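Local coordinates for protein allantoin racemase (Pseudomonas fluorescens, PDB 5LG5) that interconverts the two enantiomers of allantoin by proton transfer and probably also racemises 5-monosubstituted hydantoins, at residues S50-M62 with G77-N89. Numbering follows the deposited sequence.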
ATOM      1  N   SER E  50     -23.286   8.334  12.488  1.00  9.58           N
ATOM      2  CA  SER E  50     -23.072   8.090  11.059  1.00 13.49           C
ATOM      3  C   SER E  50     -23.870   6.883  10.572  1.00 13.30           C
ATOM      4  O   SER E  50     -24.524   6.934   9.522  1.00 10.40           O
ATOM      5  CB  SER E  50     -21.586   7.912  10.741  1.00 12.40           C
ATOM      6  OG  SER E  50     -21.418   7.569   9.372  1.00 20.39           O
ATOM      7  N   TYR E  51     -23.810   5.798  11.340  1.00 10.65           N
ATOM      8  CA  TYR E  51     -24.591   4.602  11.015  1.00 14.29           C
ATOM      9  C   TYR E  51     -26.081   4.899  11.082  1.00 12.84           C
ATOM     10  O   TYR E  51     -26.875   4.420  10.263  1.00 10.75           O
ATOM     11  CB  TYR E  51     -24.231   3.464  11.965  1.00 12.78           C
ATOM     12  CG  TYR E  51     -22.991   2.701  11.552  1.00 13.40           C
ATOM     13  CD1 TYR E  51     -22.885   2.149  10.280  1.00 14.97           C
ATOM     14  CD2 TYR E  51     -21.919   2.558  12.420  1.00 13.41           C
ATOM     15  CE1 TYR E  51     -21.754   1.446   9.894  1.00 13.78           C
ATOM     16  CE2 TYR E  51     -20.768   1.858  12.042  1.00 14.48           C
ATOM     17  CZ  TYR E  51     -20.697   1.307  10.778  1.00 17.32           C
ATOM     18  OH  TYR E  51     -19.571   0.612  10.394  1.00 18.67           O
ATOM     19  N   LEU E  52     -26.455   5.700  12.072  1.00 13.18           N
ATOM     20  CA  LEU E  52     -27.829   6.156  12.183  1.00 10.23           C
ATOM     21  C   LEU E  52     -28.212   6.980  10.972  1.00  9.59           C
ATOM     22  O   LEU E  52     -29.280   6.807  10.395  1.00 13.09           O
ATOM     23  CB  LEU E  52     -27.992   6.974  13.461  1.00 13.69           C
ATOM     24  CG  LEU E  52     -29.400   7.507  13.729  1.00 18.78           C
ATOM     25  CD1 LEU E  52     -30.410   6.379  13.656  1.00 15.65           C
ATOM     26  CD2 LEU E  52     -29.414   8.200  15.096  1.00 16.39           C
ATOM     27  N   ALA E  53     -27.336   7.887  10.569  1.00  9.56           N
ATOM     28  CA  ALA E  53     -27.636   8.690   9.396  1.00 11.06           C
ATOM     29  C   ALA E  53     -27.750   7.827   8.127  1.00 12.04           C
ATOM     30  O   ALA E  53     -28.602   8.084   7.275  1.00 10.45           O
ATOM     31  CB  ALA E  53     -26.581   9.778   9.225  1.00 12.04           C
ATOM     32  N   ALA E  54     -26.920   6.786   8.010  1.00 11.12           N
ATOM     33  CA  ALA E  54     -26.976   5.925   6.821  1.00 12.76           C
ATOM     34  C   ALA E  54     -28.379   5.399   6.566  1.00 10.85           C
ATOM     35  O   ALA E  54     -28.908   5.518   5.465  1.00 12.34           O
ATOM     36  CB  ALA E  54     -25.999   4.739   6.952  1.00 11.86           C
ATOM     37  N   ILE E  55     -28.975   4.828   7.601  1.00 10.98           N
ATOM     38  CA  ILE E  55     -30.309   4.241   7.500  1.00 13.58           C
ATOM     39  C   ILE E  55     -31.365   5.306   7.318  1.00 14.28           C
ATOM     40  O   ILE E  55     -32.311   5.134   6.555  1.00 15.85           O
ATOM     41  CB  ILE E  55     -30.658   3.416   8.762  1.00 16.73           C
ATOM     42  CG1 ILE E  55     -29.755   2.201   8.838  1.00 18.03           C
ATOM     43  CG2 ILE E  55     -32.093   2.920   8.696  1.00 25.87           C
ATOM     44  CD1 ILE E  55     -29.767   1.453   7.530  1.00 20.76           C
ATOM     45  N   ALA E  56     -31.205   6.399   8.055  1.00 15.15           N
ATOM     46  CA  ALA E  56     -32.128   7.525   7.966  1.00 12.97           C
ATOM     47  C   ALA E  56     -32.204   8.062   6.549  1.00 14.35           C
ATOM     48  O   ALA E  56     -33.294   8.313   6.038  1.00 13.83           O
ATOM     49  CB  ALA E  56     -31.707   8.623   8.928  1.00 12.23           C
ATOM     50  N   VAL E  57     -31.042   8.238   5.918  1.00 14.76           N
ATOM     51  CA  VAL E  57     -30.979   8.776   4.561  1.00 13.83           C
ATOM     52  C   VAL E  57     -31.628   7.813   3.575  1.00 14.22           C
ATOM     53  O   VAL E  57     -32.421   8.210   2.720  1.00 14.13           O
ATOM     54  CB  VAL E  57     -29.508   9.094   4.146  1.00 15.74           C
ATOM     55  CG1 VAL E  57     -29.394   9.317   2.641  1.00 13.06           C
ATOM     56  CG2 VAL E  57     -28.982  10.316   4.919  1.00 12.86           C
ATOM     57  N   MET E  58     -31.282   6.536   3.702  1.00 13.28           N
ATOM     58  CA  MET E  58     -31.878   5.498   2.865  1.00 12.79           C
ATOM     59  C   MET E  58     -33.399   5.485   3.005  1.00 13.47           C
ATOM     60  O   MET E  58     -34.136   5.459   2.016  1.00 14.93           O
ATOM     61  CB  MET E  58     -31.290   4.127   3.229  1.00 14.48           C
ATOM     62  CG  MET E  58     -29.898   3.867   2.670  1.00 13.81           C
ATOM     63  SD  MET E  58     -29.296   2.211   3.092  1.00 16.50           S
ATOM     64  CE  MET E  58     -28.085   2.674   4.316  1.00 14.56           C
ATOM     65  N   ASP E  59     -33.849   5.534   4.249  1.00 14.14           N
ATOM     66  CA  ASP E  59     -35.272   5.632   4.568  1.00 17.58           C
ATOM     67  C   ASP E  59     -35.938   6.839   3.883  1.00 14.64           C
ATOM     68  O   ASP E  59     -36.978   6.719   3.224  1.00 12.67           O
ATOM     69  CB  ASP E  59     -35.428   5.717   6.095  1.00 15.88           C
ATOM     70  CG  ASP E  59     -36.881   5.866   6.535  1.00 21.85           C
ATOM     71  OD1 ASP E  59     -37.259   6.932   7.086  1.00 17.99           O
ATOM     72  OD2 ASP E  59     -37.635   4.895   6.346  1.00 13.53           O
ATOM     73  N   ARG E  60     -35.304   7.999   4.010  1.00 17.40           N
ATOM     74  CA  ARG E  60     -35.852   9.254   3.481  1.00 14.39           C
ATOM     75  C   ARG E  60     -35.980   9.230   1.966  1.00 14.43           C
ATOM     76  O   ARG E  60     -36.948   9.730   1.392  1.00 13.26           O
ATOM     77  CB  ARG E  60     -34.970  10.430   3.904  1.00 15.21           C
ATOM     78  CG  ARG E  60     -35.579  11.816   3.685  1.00 14.43           C
ATOM     79  CD  ARG E  60     -36.972  11.941   4.293  1.00 17.31           C
ATOM     80  NE  ARG E  60     -37.777  13.013   3.701  1.00 18.50           N
ATOM     81  CZ  ARG E  60     -38.507  12.911   2.591  1.00 18.06           C
ATOM     82  NH1 ARG E  60     -38.527  11.784   1.890  1.00 15.10           N
ATOM     83  NH2 ARG E  60     -39.207  13.954   2.174  1.00 19.65           N
ATOM     84  N   VAL E  61     -34.974   8.667   1.319  1.00 15.32           N
ATOM     85  CA  VAL E  61     -34.952   8.595  -0.131  1.00 13.28           C
ATOM     86  C   VAL E  61     -35.995   7.604  -0.650  1.00 14.84           C
ATOM     87  O   VAL E  61     -36.681   7.867  -1.641  1.00 14.91           O
ATOM     88  CB  VAL E  61     -33.529   8.255  -0.636  1.00 13.48           C
ATOM     89  CG1 VAL E  61     -33.538   7.935  -2.134  1.00 12.95           C
ATOM     90  CG2 VAL E  61     -32.563   9.411  -0.284  1.00  9.91           C
ATOM     91  N   MET E  62     -36.097   6.466   0.022  1.00 13.48           N
ATOM     92  CA  MET E  62     -37.095   5.453  -0.340  1.00 19.10           C
ATOM     93  C   MET E  62     -38.522   5.965  -0.124  1.00 17.25           C
ATOM     94  O   MET E  62     -39.441   5.592  -0.846  1.00 22.98           O
ATOM     95  CB  MET E  62     -36.870   4.158   0.447  1.00 11.54           C
ATOM     96  CG  MET E  62     -35.597   3.391   0.058  1.00 19.31           C
ATOM     97  SD  MET E  62     -35.422   3.080  -1.713  1.00 27.39           S
ATOM     98  CE  MET E  62     -34.295   4.362  -2.129  1.00 14.68           C
ATOM     99  N   GLY E  77     -18.097  12.233   5.131  1.00 26.72           N
ATOM    100  CA  GLY E  77     -17.465  11.137   5.846  1.00 21.92           C
ATOM    101  C   GLY E  77     -18.444  10.201   6.535  1.00 25.19           C
ATOM    102  O   GLY E  77     -18.058   9.457   7.439  1.00 23.17           O
ATOM    103  N   GLU E  78     -19.716  10.266   6.148  1.00 22.48           N
ATOM    104  CA  GLU E  78     -20.718   9.337   6.683  1.00 25.29           C
ATOM    105  C   GLU E  78     -20.919   8.085   5.858  1.00 18.47           C
ATOM    106  O   GLU E  78     -20.602   8.032   4.673  1.00 19.35           O
ATOM    107  CB  GLU E  78     -22.079  10.008   6.914  1.00 24.91           C
ATOM    108  CG  GLU E  78     -22.100  10.939   8.084  1.00 26.80           C
ATOM    109  CD  GLU E  78     -21.344  12.215   7.831  1.00 34.08           C
ATOM    110  OE1 GLU E  78     -21.392  12.698   6.676  1.00 35.70           O
ATOM    111  OE2 GLU E  78     -20.698  12.727   8.783  1.00 36.88           O
ATOM    112  N   HIS E  79     -21.487   7.084   6.514  1.00 19.58           N
ATOM    113  CA  HIS E  79     -21.813   5.836   5.872  1.00 16.75           C
ATOM    114  C   HIS E  79     -23.105   5.983   5.097  1.00 17.72           C
ATOM    115  O   HIS E  79     -23.837   6.969   5.256  1.00 17.50           O
ATOM    116  CB  HIS E  79     -21.993   4.751   6.923  1.00 19.97           C
ATOM    117  CG  HIS E  79     -20.720   4.326   7.587  1.00 20.96           C
ATOM    118  ND1 HIS E  79     -19.727   3.656   6.924  1.00 22.48           N
ATOM    119  CD2 HIS E  79     -20.307   4.443   8.879  1.00 20.49           C
ATOM    120  CE1 HIS E  79     -18.735   3.387   7.765  1.00 24.94           C
ATOM    121  NE2 HIS E  79     -19.069   3.857   8.951  1.00 24.84           N
ATOM    122  N   GLY E  80     -23.378   4.988   4.255  1.00 16.10           N
ATOM    123  CA  GLY E  80     -24.686   4.828   3.658  1.00 16.12           C
ATOM    124  C   GLY E  80     -24.759   4.829   2.146  1.00 18.71           C
ATOM    125  O   GLY E  80     -25.673   4.227   1.582  1.00 18.33           O
ATOM    126  N   ARG E  81     -23.794   5.473   1.492  1.00 20.18           N
ATOM    127  CA  ARG E  81     -23.804   5.588   0.036  1.00 17.29           C
ATOM    128  C   ARG E  81     -24.035   4.243  -0.657  1.00 14.49           C
ATOM    129  O   ARG E  81     -24.861   4.140  -1.564  1.00 13.16           O
ATOM    130  CB  ARG E  81     -22.499   6.208  -0.488  1.00 19.66           C
ATOM    131  CG  ARG E  81     -22.263   5.902  -1.974  1.00 18.41           C
ATOM    132  CD  ARG E  81     -20.971   6.445  -2.506  1.00 24.65           C
ATOM    133  NE  ARG E  81     -19.798   5.899  -1.819  1.00 19.80           N
ATOM    134  CZ  ARG E  81     -19.301   4.677  -1.989  1.00 24.33           C
ATOM    135  NH1 ARG E  81     -19.869   3.812  -2.820  1.00 25.51           N
ATOM    136  NH2 ARG E  81     -18.214   4.315  -1.323  1.00 26.89           N
ATOM    137  N   GLU E  82     -23.313   3.217  -0.211  1.00 12.87           N
ATOM    138  CA  GLU E  82     -23.381   1.904  -0.843  1.00 16.07           C
ATOM    139  C   GLU E  82     -24.779   1.315  -0.760  1.00 14.82           C
ATOM    140  O   GLU E  82     -25.217   0.634  -1.680  1.00 13.23           O
ATOM    141  CB  GLU E  82     -22.391   0.927  -0.202  1.00 15.17           C
ATOM    142  CG  GLU E  82     -20.933   1.360  -0.193  1.00 19.05           C
ATOM    143  CD  GLU E  82     -20.520   1.994   1.128  1.00 24.41           C
ATOM    144  OE1 GLU E  82     -21.360   2.664   1.776  1.00 23.04           O
ATOM    145  OE2 GLU E  82     -19.366   1.763   1.549  1.00 30.22           O
ATOM    146  N   GLY E  83     -25.472   1.595   0.340  1.00 13.75           N
ATOM    147  CA  GLY E  83     -26.843   1.139   0.523  1.00 16.30           C
ATOM    148  C   GLY E  83     -27.773   1.777  -0.485  1.00 12.82           C
ATOM    149  O   GLY E  83     -28.592   1.095  -1.116  1.00 13.01           O
ATOM    150  N   LEU E  84     -27.654   3.095  -0.636  1.00 14.84           N
ATOM    151  CA  LEU E  84     -28.428   3.810  -1.658  1.00 13.11           C
ATOM    152  C   LEU E  84     -28.170   3.209  -3.031  1.00 10.48           C
ATOM    153  O   LEU E  84     -29.099   3.021  -3.818  1.00 11.84           O
ATOM    154  CB  LEU E  84     -28.051   5.292  -1.706  1.00 14.52           C
ATOM    155  CG  LEU E  84     -28.920   6.384  -1.057  1.00 18.83           C
ATOM    156  CD1 LEU E  84     -30.181   5.833  -0.406  1.00 13.61           C
ATOM    157  CD2 LEU E  84     -28.098   7.224  -0.088  1.00 18.82           C
ATOM    158  N   GLN E  85     -26.898   2.929  -3.320  1.00 11.14           N
ATOM    159  CA  GLN E  85     -26.515   2.370  -4.617  1.00 12.09           C
ATOM    160  C   GLN E  85     -27.181   1.029  -4.916  1.00 10.11           C
ATOM    161  O   GLN E  85     -27.476   0.719  -6.074  1.00 11.02           O
ATOM    162  CB  GLN E  85     -24.990   2.279  -4.753  1.00  9.41           C
ATOM    163  CG  GLN E  85     -24.308   3.648  -4.978  1.00 10.05           C
ATOM    164  CD  GLN E  85     -22.799   3.545  -5.026  1.00 14.65           C
ATOM    165  OE1 GLN E  85     -22.178   3.112  -4.058  1.00 13.03           O
ATOM    166  NE2 GLN E  85     -22.200   3.924  -6.157  1.00 15.75           N
ATOM    167  N   GLU E  86     -27.407   0.226  -3.885  1.00 11.68           N
ATOM    168  CA  GLU E  86     -28.125  -1.042  -4.071  1.00 10.38           C
ATOM    169  C   GLU E  86     -29.590  -0.764  -4.283  1.00 12.04           C
ATOM    170  O   GLU E  86     -30.224  -1.349  -5.153  1.00 12.44           O
ATOM    171  CB  GLU E  86     -27.989  -1.921  -2.842  1.00 10.80           C
ATOM    172  CG  GLU E  86     -26.642  -2.555  -2.678  1.00 13.78           C
ATOM    173  CD  GLU E  86     -26.642  -3.570  -1.567  1.00 13.81           C
ATOM    174  OE1 GLU E  86     -27.691  -3.693  -0.886  1.00 12.62           O
ATOM    175  OE2 GLU E  86     -25.586  -4.208  -1.357  1.00 12.77           O
ATOM    176  N   LEU E  87     -30.125   0.128  -3.447  1.00 11.81           N
ATOM    177  CA  LEU E  87     -31.545   0.436  -3.454  1.00 13.50           C
ATOM    178  C   LEU E  87     -31.990   1.122  -4.740  1.00 15.04           C
ATOM    179  O   LEU E  87     -33.107   0.903  -5.206  1.00 15.45           O
ATOM    180  CB  LEU E  87     -31.882   1.325  -2.259  1.00 13.89           C
ATOM    181  CG  LEU E  87     -31.757   0.615  -0.908  1.00 14.84           C
ATOM    182  CD1 LEU E  87     -31.872   1.625   0.206  1.00 12.00           C
ATOM    183  CD2 LEU E  87     -32.846  -0.461  -0.790  1.00 19.36           C
ATOM    184  N   LEU E  88     -31.112   1.942  -5.317  1.00 11.03           N
ATOM    185  CA  LEU E  88     -31.516   2.809  -6.422  1.00 10.92           C
ATOM    186  C   LEU E  88     -30.984   2.358  -7.783  1.00 13.11           C
ATOM    187  O   LEU E  88     -29.960   1.689  -7.857  1.00 11.59           O
ATOM    188  CB  LEU E  88     -31.045   4.231  -6.133  1.00  9.74           C
ATOM    189  CG  LEU E  88     -31.636   4.865  -4.879  1.00 11.12           C
ATOM    190  CD1 LEU E  88     -30.932   6.183  -4.570  1.00 10.57           C
ATOM    191  CD2 LEU E  88     -33.109   5.100  -5.155  1.00 15.36           C
ATOM    192  N   ASN E  89     -31.673   2.748  -8.853  1.00 13.47           N
ATOM    193  CA  ASN E  89     -31.165   2.589 -10.212  1.00 13.97           C
ATOM    194  C   ASN E  89     -30.862   3.937 -10.849  1.00 12.39           C
ATOM    195  O   ASN E  89     -31.024   4.116 -12.054  1.00 14.65           O
ATOM    196  CB  ASN E  89     -32.149   1.805 -11.091  1.00 18.19           C
ATOM    197  CG  ASN E  89     -32.329   0.376 -10.636  1.00 23.02           C
ATOM    198  OD1 ASN E  89     -33.002   0.104  -9.641  1.00 29.15           O
ATOM    199  ND2 ASN E  89     -31.726  -0.553 -11.369  1.00 24.53           N
TER
HETATM  200  O   HOH W   1     -18.637   7.022   9.170  1.00 22.40           O
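With chi1 near -83° in Tyr51, and the matching torsion in His79, each ring is swung opposite its own carbonyl carbon, and the two come face to face between the start of segment 50-62, inside helix 47-63, and the loop leading into helix 81-87, in the parallel alpha/beta fold, with helices packed on a parallel sheet, of the Asp/Glu/hydantoin racemases. The result is an offset stack, centroids 4.2 Å apart and planes only 7° from parallel, in which the CE1-CZ side of the phenol lies over CD2 and NE2 of the imidazole. Beside it, Ser50 turns OG away from its backbone N to accept the amide N-H of His79, OG to N 2.9 Å, while water 1 links the same OG to Gly77 O. The histidine is thus held through both backbone and ring. The phenol OH reaches on to Glu82 of the second subunit, so an alanine in place of Tyr51 would probably uncover one imidazole face and leave that carboxylate without this partner across the interface.

Strand 70-74 and helix 81-87 form a beta-alpha unit; helix 47-63 precedes it and packs alongside, the axes of the two helical segments approaching to 9.4 Å at 26° and running roughly the same way. Close approach depends on glycine: Ala54 CB sits 3.5 Å from Gly80 CA at the N-cap, and a CB on Gly83 would collide with the Met58 sulfur. Farther along, Leu84 splays its methyls, CD2 against Val57 and CD1 against Met58 CG (3.7 Å). The seam finishes where Met62 presses CE to within 3.3 Å of Leu88 CD2, tighter than ordinary van der Waals contact.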